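PDB 6T3T: 4-hydroxy-tetrahydrodipicolinate synthase from Methylacidiphilum fumariolicum SolV, which catalyses the condensation of pyruvate with aspartate beta-semialdehyde to 4-hydroxy-tetrahydrodipicolinate, an early step of the diaminopimelate route to lysine. Local coordinates for the interface of chains A and B and the interface of chains A and C. Sequence-based numbering; all coordinates share one arbitrary frame. Chains: chain A/B/C, 4-hydroxy-tetrahydrodipicolinate synthase.

Contact 1: the interface of chains A and B. Residues chain A 110-111, 113-114, 117; chain B 247, 270, 272, 275.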
loop_
_atom_site.group_PDB
_atom_site.type_symbol
_atom_site.label_atom_id
_atom_site.label_comp_id
_atom_site.label_asym_id
_atom_site.label_seq_id
_atom_site.Cartn_x
_atom_site.Cartn_y
_atom_site.Cartn_z
ATOM N N PRO A 110 -15.579 -5.014 9.518
ATOM C CA PRO A 110 -16.953 -4.702 9.102
ATOM C C PRO A 110 -16.998 -3.626 8.025
ATOM O O PRO A 110 -16.106 -2.788 7.902
ATOM C CB PRO A 110 -17.613 -4.211 10.387
ATOM C CG PRO A 110 -16.505 -3.695 11.204
ATOM C CD PRO A 110 -15.346 -4.620 10.920
ATOM N N SER A 111 -18.080 -3.664 7.246
ATOM C CA SER A 111 -18.397 -2.628 6.285
ATOM C C SER A 111 -18.715 -1.313 7.008
ATOM O O SER A 111 -18.908 -1.269 8.227
ATOM C CB SER A 111 -19.585 -3.062 5.418
ATOM O OG SER A 111 -20.783 -3.210 6.193
ATOM N N GLU A 113 -21.423 0.337 6.884
ATOM C CA GLU A 113 -22.733 0.187 7.508
ATOM C C GLU A 113 -22.629 -0.595 8.805
ATOM O O GLU A 113 -23.315 -0.279 9.788
ATOM C CB GLU A 113 -23.699 -0.490 6.532
ATOM C CG GLU A 113 -25.116 -0.695 7.063
ATOM C CD GLU A 113 -25.831 0.614 7.443
ATOM O OE1 GLU A 113 -25.437 1.712 6.976
ATOM O OE2 GLU A 113 -26.808 0.540 8.225
ATOM N N GLY A 114 -21.780 -1.629 8.825
ATOM C CA GLY A 114 -21.499 -2.316 10.070
ATOM C C GLY A 114 -20.919 -1.396 11.129
ATOM O O GLY A 114 -21.248 -1.510 12.306
ATOM N N ARG A 117 -23.806 0.838 12.440
ATOM C CA ARG A 117 -24.647 0.102 13.390
ATOM C C ARG A 117 -23.910 -0.197 14.690
ATOM O O ARG A 117 -24.509 -0.151 15.769
ATOM C CB ARG A 117 -25.138 -1.195 12.769
ATOM C CG ARG A 117 -26.056 -0.994 11.588
ATOM C CD ARG A 117 -26.480 -2.323 11.011
ATOM N NE ARG A 117 -27.120 -2.160 9.702
ATOM C CZ ARG A 117 -28.414 -1.930 9.536
ATOM N NH1 ARG A 117 -29.210 -1.849 10.594
ATOM N NH2 ARG A 117 -28.915 -1.778 8.319
ATOM N N GLU B 247 -17.923 -8.158 0.173
ATOM C CA GLU B 247 -17.732 -7.506 1.456
ATOM C C GLU B 247 -17.095 -8.558 2.355
ATOM O O GLU B 247 -16.878 -9.698 1.924
ATOM C CB GLU B 247 -19.050 -6.920 2.003
ATOM C CG GLU B 247 -19.633 -5.799 1.083
ATOM C CD GLU B 247 -20.904 -5.119 1.629
ATOM O OE1 GLU B 247 -21.111 -5.068 2.865
ATOM O OE2 GLU B 247 -21.715 -4.638 0.801
ATOM N N PRO B 270 -20.489 -6.328 15.024
ATOM C CA PRO B 270 -20.513 -5.286 13.992
ATOM C C PRO B 270 -20.674 -5.735 12.528
ATOM O O PRO B 270 -20.642 -4.874 11.631
ATOM C CB PRO B 270 -19.151 -4.617 14.190
ATOM C CG PRO B 270 -18.250 -5.808 14.555
ATOM C CD PRO B 270 -19.117 -6.721 15.389
ATOM N N ALA B 272 -22.531 -6.532 9.138
ATOM C CA ALA B 272 -23.793 -6.003 8.644
ATOM C C ALA B 272 -24.084 -6.620 7.283
ATOM O O ALA B 272 -23.154 -7.022 6.580
ATOM C CB ALA B 272 -23.740 -4.471 8.533
ATOM N N GLN B 275 -24.435 -4.385 1.055
ATOM C CA GLN B 275 -25.094 -3.313 0.327
ATOM C C GLN B 275 -25.906 -3.900 -0.828
ATOM O O GLN B 275 -25.457 -4.845 -1.488
ATOM C CB GLN B 275 -24.051 -2.324 -0.205
ATOM C CG GLN B 275 -23.417 -1.439 0.886
ATOM C CD GLN B 275 -24.478 -0.693 1.715
ATOM O OE1 GLN B 275 -24.599 -0.890 2.932
ATOM N NE2 GLN B 275 -25.254 0.158 1.052
HETATM O O HOH W 1 -20.138 -5.813 7.590
HETATM O O HOH W 2 -21.664 -0.501 4.016
#
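A:Ser111 meets B:Glu247 and B:Ala272 at the start of helix 112-125, and its short side chain illustrates how one hydroxyl can serve a helix end and a subunit boundary together. Its CB lies 3.6 Å from OE1 of the B:Glu247 carboxylate. One atom further, OG meets the same OE1 and the methyl of B:Ala272, both only at van der Waals range. Placed between the backbone N and the carbonyl carbon (chi1 64°), OG can accept the amide N-H of A:Gly114 (N to A:Ser111 OG 3.2 Å), the pattern of a helix N-cap. A:Ser111 OG is also 3.0 Å from water 1, which takes the backbone N-H of A:Ser111 and, across the boundary, that of B:Ala272, whose N is 2.9 Å from the water. The methyl of B:Ala272 presses on the backbone of A:Gly114, CB to CA 3.5 Å, a fit that the missing side chain of the glycine probably allows. B:Gln275 crosses A:Glu113 at about a right angle, its amide oxygen OE1 against CB of A:Glu113, and shares water 2 with that residue's backbone N. Within their own chains, the amide N of B:Gln275 bonds OE2 of B:Glu247 at 2.7 Å, on the syn side but 23° out of the carboxylate plane, while A:Glu113 OE2 pairs with NE of A:Arg117 at 3.1 Å. The patch fits a helix start to the partner's loops and helps hold the dimer, with water-linked backbone groups among its means.

Contact 2: the interface of chains A and B. Residues chain A 49, 80, 106-107; chain B 49, 80, 106-107.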
loop_
_atom_site.group_PDB
_atom_site.type_symbol
_atom_site.label_atom_id
_atom_site.label_comp_id
_atom_site.label_asym_id
_atom_site.label_seq_id
_atom_site.Cartn_x
_atom_site.Cartn_y
_atom_site.Cartn_z
ATOM N N PRO A 49 -5.656 -5.883 25.143
ATOM C CA PRO A 49 -5.861 -7.294 24.732
ATOM C C PRO A 49 -5.456 -8.329 25.769
ATOM O O PRO A 49 -6.015 -9.434 25.769
ATOM C CB PRO A 49 -5.002 -7.425 23.467
ATOM C CG PRO A 49 -4.926 -6.052 22.910
ATOM C CD PRO A 49 -4.865 -5.144 24.133
ATOM N N ASN A 80 -14.256 -5.656 19.180
ATOM C CA ASN A 80 -14.804 -6.011 17.874
ATOM C C ASN A 80 -16.105 -6.797 18.005
ATOM O O ASN A 80 -16.635 -7.273 16.999
ATOM C CB ASN A 80 -13.784 -6.791 17.038
ATOM C CG ASN A 80 -13.390 -8.101 17.674
ATOM O OD1 ASN A 80 -13.833 -8.433 18.779
ATOM N ND2 ASN A 80 -12.561 -8.864 16.973
ATOM N N TYR A 106 -11.692 -4.378 15.236
ATOM C CA TYR A 106 -10.474 -4.892 14.640
ATOM C C TYR A 106 -10.728 -6.336 14.191
ATOM O O TYR A 106 -11.602 -7.029 14.732
ATOM C CB TYR A 106 -9.326 -4.812 15.657
ATOM C CG TYR A 106 -9.790 -5.261 17.032
ATOM C CD1 TYR A 106 -9.887 -6.627 17.367
ATOM C CD2 TYR A 106 -10.252 -4.331 17.943
ATOM C CE1 TYR A 106 -10.371 -7.028 18.609
ATOM C CE2 TYR A 106 -10.742 -4.710 19.164
ATOM C CZ TYR A 106 -10.806 -6.054 19.497
ATOM O OH TYR A 106 -11.308 -6.394 20.723
ATOM N N TYR A 107 -9.992 -6.750 13.162
ATOM C CA TYR A 107 -9.899 -8.139 12.691
ATOM C C TYR A 107 -11.107 -8.609 11.865
ATOM O O TYR A 107 -10.920 -9.238 10.819
ATOM C CB TYR A 107 -9.679 -9.104 13.863
ATOM C CG TYR A 107 -9.482 -10.554 13.420
ATOM C CD1 TYR A 107 -8.388 -10.923 12.656
ATOM C CD2 TYR A 107 -10.378 -11.548 13.790
ATOM C CE1 TYR A 107 -8.200 -12.245 12.256
ATOM C CE2 TYR A 107 -10.189 -12.873 13.410
ATOM C CZ TYR A 107 -9.107 -13.204 12.628
ATOM O OH TYR A 107 -8.921 -14.510 12.248
ATOM N N PRO B 49 -15.214 -13.796 16.686
ATOM C CA PRO B 49 -15.173 -12.581 17.531
ATOM C C PRO B 49 -16.460 -12.312 18.276
ATOM O O PRO B 49 -16.428 -11.703 19.358
ATOM C CB PRO B 49 -14.872 -11.458 16.529
ATOM C CG PRO B 49 -14.183 -12.133 15.404
ATOM C CD PRO B 49 -14.841 -13.473 15.290
ATOM N N ASN B 80 -5.514 -12.692 20.260
ATOM C CA ASN B 80 -4.401 -11.764 20.360
ATOM C C ASN B 80 -3.872 -11.666 21.787
ATOM O O ASN B 80 -2.922 -10.905 22.032
ATOM C CB ASN B 80 -4.788 -10.378 19.795
ATOM C CG ASN B 80 -5.801 -9.643 20.646
ATOM O OD1 ASN B 80 -6.469 -10.229 21.516
ATOM N ND2 ASN B 80 -5.935 -8.329 20.390
ATOM N N TYR B 106 -3.914 -10.130 16.430
ATOM C CA TYR B 106 -4.441 -9.015 15.669
ATOM C C TYR B 106 -4.448 -7.785 16.569
ATOM O O TYR B 106 -4.483 -7.905 17.796
ATOM C CB TYR B 106 -5.860 -9.345 15.165
ATOM C CG TYR B 106 -6.666 -10.040 16.249
ATOM C CD1 TYR B 106 -7.228 -9.327 17.317
ATOM C CD2 TYR B 106 -6.813 -11.438 16.241
ATOM C CE1 TYR B 106 -7.959 -10.003 18.313
ATOM C CE2 TYR B 106 -7.502 -12.096 17.229
ATOM C CZ TYR B 106 -8.062 -11.397 18.259
ATOM O OH TYR B 106 -8.739 -12.086 19.243
ATOM N N TYR B 107 -4.337 -6.616 15.952
ATOM C CA TYR B 107 -4.561 -5.329 16.616
ATOM C C TYR B 107 -3.403 -4.857 17.494
ATOM O O TYR B 107 -3.093 -3.660 17.476
ATOM C CB TYR B 107 -5.867 -5.342 17.429
ATOM C CG TYR B 107 -6.170 -3.987 18.049
ATOM C CD1 TYR B 107 -6.396 -2.877 17.253
ATOM C CD2 TYR B 107 -6.190 -3.816 19.428
ATOM C CE1 TYR B 107 -6.660 -1.640 17.808
ATOM C CE2 TYR B 107 -6.452 -2.584 19.987
ATOM C CZ TYR B 107 -6.680 -1.504 19.175
ATOM O OH TYR B 107 -6.931 -0.275 19.750
HETATM O O HOH W 3 -13.947 -10.793 20.300
HETATM O O HOH W 4 -7.956 -10.194 23.730
#
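The aromatic rings of A:Tyr106 and B:Tyr106 meet across the two-fold axis, CD1 to CD1 at 3.8 Å, and form the apolar centre of the contact. The two side chains run obliquely to each other and touch along their CD1-CE1 borders. A chi1 of 43° swings the A:Tyr106 ring towards the axis, while the CB of A:Asn80 lies over the rim of one face from within the same chain. Next outward come the rings of A:Tyr107 and B:Tyr107, whose CG is anti to the backbone N (chi1 -176° in both chains). CD2 of the partner's Tyr106 lies over the rim of one face of each, and A:Tyr107 CD1 is 3.9 Å from B:Tyr106 CB. With alanine at A:Tyr106 the ring of B:Tyr106 is likely to lose its aromatic mate, and the face of B:Tyr107 the CD2 edge that lies over it. Towards the rim, A:Asn80 is held by its own chain, ND2 donating to the backbone O of A:Tyr106 at 3.1 Å, with that oxygen close to the amide plane. A:Asn80 ND2 also rests against B:Pro49 CB at 3.5 Å. A:Asn80 OD1 binds water 3 at 2.8 Å, and this water passes on to the carbonyl O of B:Pro49; water 4 repeats the bridge from B:Asn80 OD1 to A:Pro49 O. The interlocked tyrosines tie the tight dimer together and probably steady Tyr107 of each chain, the predicted proton-relay tyrosine that in this family reaches into the neighbouring subunit's active site.

Contact 3: the interface of chains A and C. Residues chain A 168, 190-191, 194; chain C 168-169, 194, 198.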
loop_
_atom_site.group_PDB
_atom_site.type_symbol
_atom_site.label_atom_id
_atom_site.label_comp_id
_atom_site.label_asym_id
_atom_site.label_seq_id
_atom_site.Cartn_x
_atom_site.Cartn_y
_atom_site.Cartn_z
ATOM N N VAL A 168 -3.081 13.517 7.558
ATOM C CA VAL A 168 -3.531 14.860 7.939
ATOM C C VAL A 168 -4.700 15.274 7.073
ATOM O O VAL A 168 -5.569 16.040 7.502
ATOM C CB VAL A 168 -2.393 15.891 7.795
ATOM C CG1 VAL A 168 -2.777 17.229 8.447
ATOM C CG2 VAL A 168 -1.125 15.355 8.366
ATOM N N ALA A 190 3.601 12.321 16.606
ATOM C CA ALA A 190 4.403 12.956 15.568
ATOM C C ALA A 190 3.563 13.804 14.628
ATOM O O ALA A 190 4.096 14.713 14.005
ATOM C CB ALA A 190 5.158 11.887 14.765
ATOM N N LEU A 191 2.256 13.556 14.539
ATOM C CA LEU A 191 1.387 14.305 13.643
ATOM C C LEU A 191 0.520 15.322 14.372
ATOM O O LEU A 191 -0.287 15.993 13.722
ATOM C CB LEU A 191 0.494 13.332 12.857
ATOM C CG LEU A 191 1.218 12.347 11.937
ATOM C CD1 LEU A 191 0.225 11.402 11.276
ATOM C CD2 LEU A 191 1.958 13.106 10.891
ATOM N N PRO A 194 0.887 19.098 12.876
ATOM C CA PRO A 194 0.190 19.314 11.598
ATOM C C PRO A 194 -1.315 19.066 11.700
ATOM O O PRO A 194 -2.087 19.711 10.970
ATOM C CB PRO A 194 0.917 18.366 10.613
ATOM C CG PRO A 194 1.726 17.415 11.450
ATOM C CD PRO A 194 1.933 18.054 12.797
ATOM N N VAL C 168 3.389 14.240 5.583
ATOM C CA VAL C 168 3.915 15.369 6.340
ATOM C C VAL C 168 5.021 14.909 7.273
ATOM O O VAL C 168 5.937 15.675 7.576
ATOM C CB VAL C 168 2.791 16.104 7.090
ATOM C CG1 VAL C 168 2.280 15.272 8.210
ATOM C CG2 VAL C 168 3.305 17.448 7.644
ATOM N N ASP C 169 4.958 13.663 7.750
ATOM C CA ASP C 169 6.038 13.147 8.578
ATOM C C ASP C 169 7.382 13.198 7.858
ATOM O O ASP C 169 8.420 13.379 8.498
ATOM C CB ASP C 169 5.734 11.719 9.005
ATOM C CG ASP C 169 6.603 11.274 10.138
ATOM O OD1 ASP C 169 6.411 11.775 11.255
ATOM O OD2 ASP C 169 7.507 10.455 9.915
ATOM N N PRO C 194 -0.271 21.980 6.662
ATOM C CA PRO C 194 0.450 21.098 7.594
ATOM C C PRO C 194 1.948 21.026 7.339
ATOM O O PRO C 194 2.701 20.874 8.310
ATOM C CB PRO C 194 -0.217 19.726 7.398
ATOM C CG PRO C 194 -1.032 19.835 6.154
ATOM C CD PRO C 194 -1.423 21.283 6.047
ATOM N N VAL C 198 5.272 22.350 10.291
ATOM C CA VAL C 198 6.451 21.643 10.774
ATOM C C VAL C 198 7.720 22.067 10.039
ATOM O O VAL C 198 8.708 21.354 10.096
ATOM C CB VAL C 198 6.276 20.106 10.730
ATOM C CG1 VAL C 198 5.078 19.676 11.563
ATOM C CG2 VAL C 198 6.147 19.596 9.317
HETATM O O HOH W 5 5.478 14.724 11.675
#
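A largely apolar patch of the interface between A and C probably represents the weaker association by which two tight dimers become the homotetramer, a dimer of dimers. Its middle is a meeting of A:Val168 and C:Val168, which cross at about a right angle, with A:Val168 CG2 3.4 Å from C:Val168 CG1, tighter than usual van der Waals contact. The two copies adopt different rotamers, perhaps because of this closeness: A:Val168 has CG1 anti to the backbone N (chi1 -169°), whereas C:Val168 places CG1 between N and the carbonyl carbon (chi1 70°). That turn carries C:Val168 CG1 also to the CD2 branch of A:Leu191, 3.5 Å away, wedging one methyl between two partners. The other branch of A:Val168, CG1, lies against C:Pro194 CB at 3.7 Å. The two prolines face each other through CB atoms, also 3.7 Å apart between A:Pro194 and C:Pro194, and C:Val198 CG1 lies by the CD of A:Pro194. At the margin, water 5 links the backbone O of A:Ala190, at 2.7 Å, to the carboxylate OD1 of C:Asp169, giving the apolar patch a polar border. In the fold, A:Val168 begins helix 168-177, which follows strand 158-163, the strand bearing the predicted Schiff-base lysine A:Lys162; A:Ala190 and A:Leu191 belong to the 3-10 helix 189-191 after strand 183-186, and A:Pro194 to helix 192-197. These are successive elements of the TIM barrel typical of the family.

Contacts 1 and 2 belong to one two-fold interface, that of chains A and B, with the centres of their C-alpha atoms about 17 Å apart. They are connected through sequence: the pair at 106-107 of contact 2, which probably helps to position A:Tyr107, is followed within a few residues by A:Pro110 and helix 112-125 of contact 1, which continues the same stretch of chain. Between C-alpha centres, contact 3 lies about 31 Å from contact 1 and 28 Å from contact 2, and shares no residue with either. Each subunit thus uses separate surfaces for its two partners, while contacts 2 and 3 are both centred about 15 Å from A:Lys162.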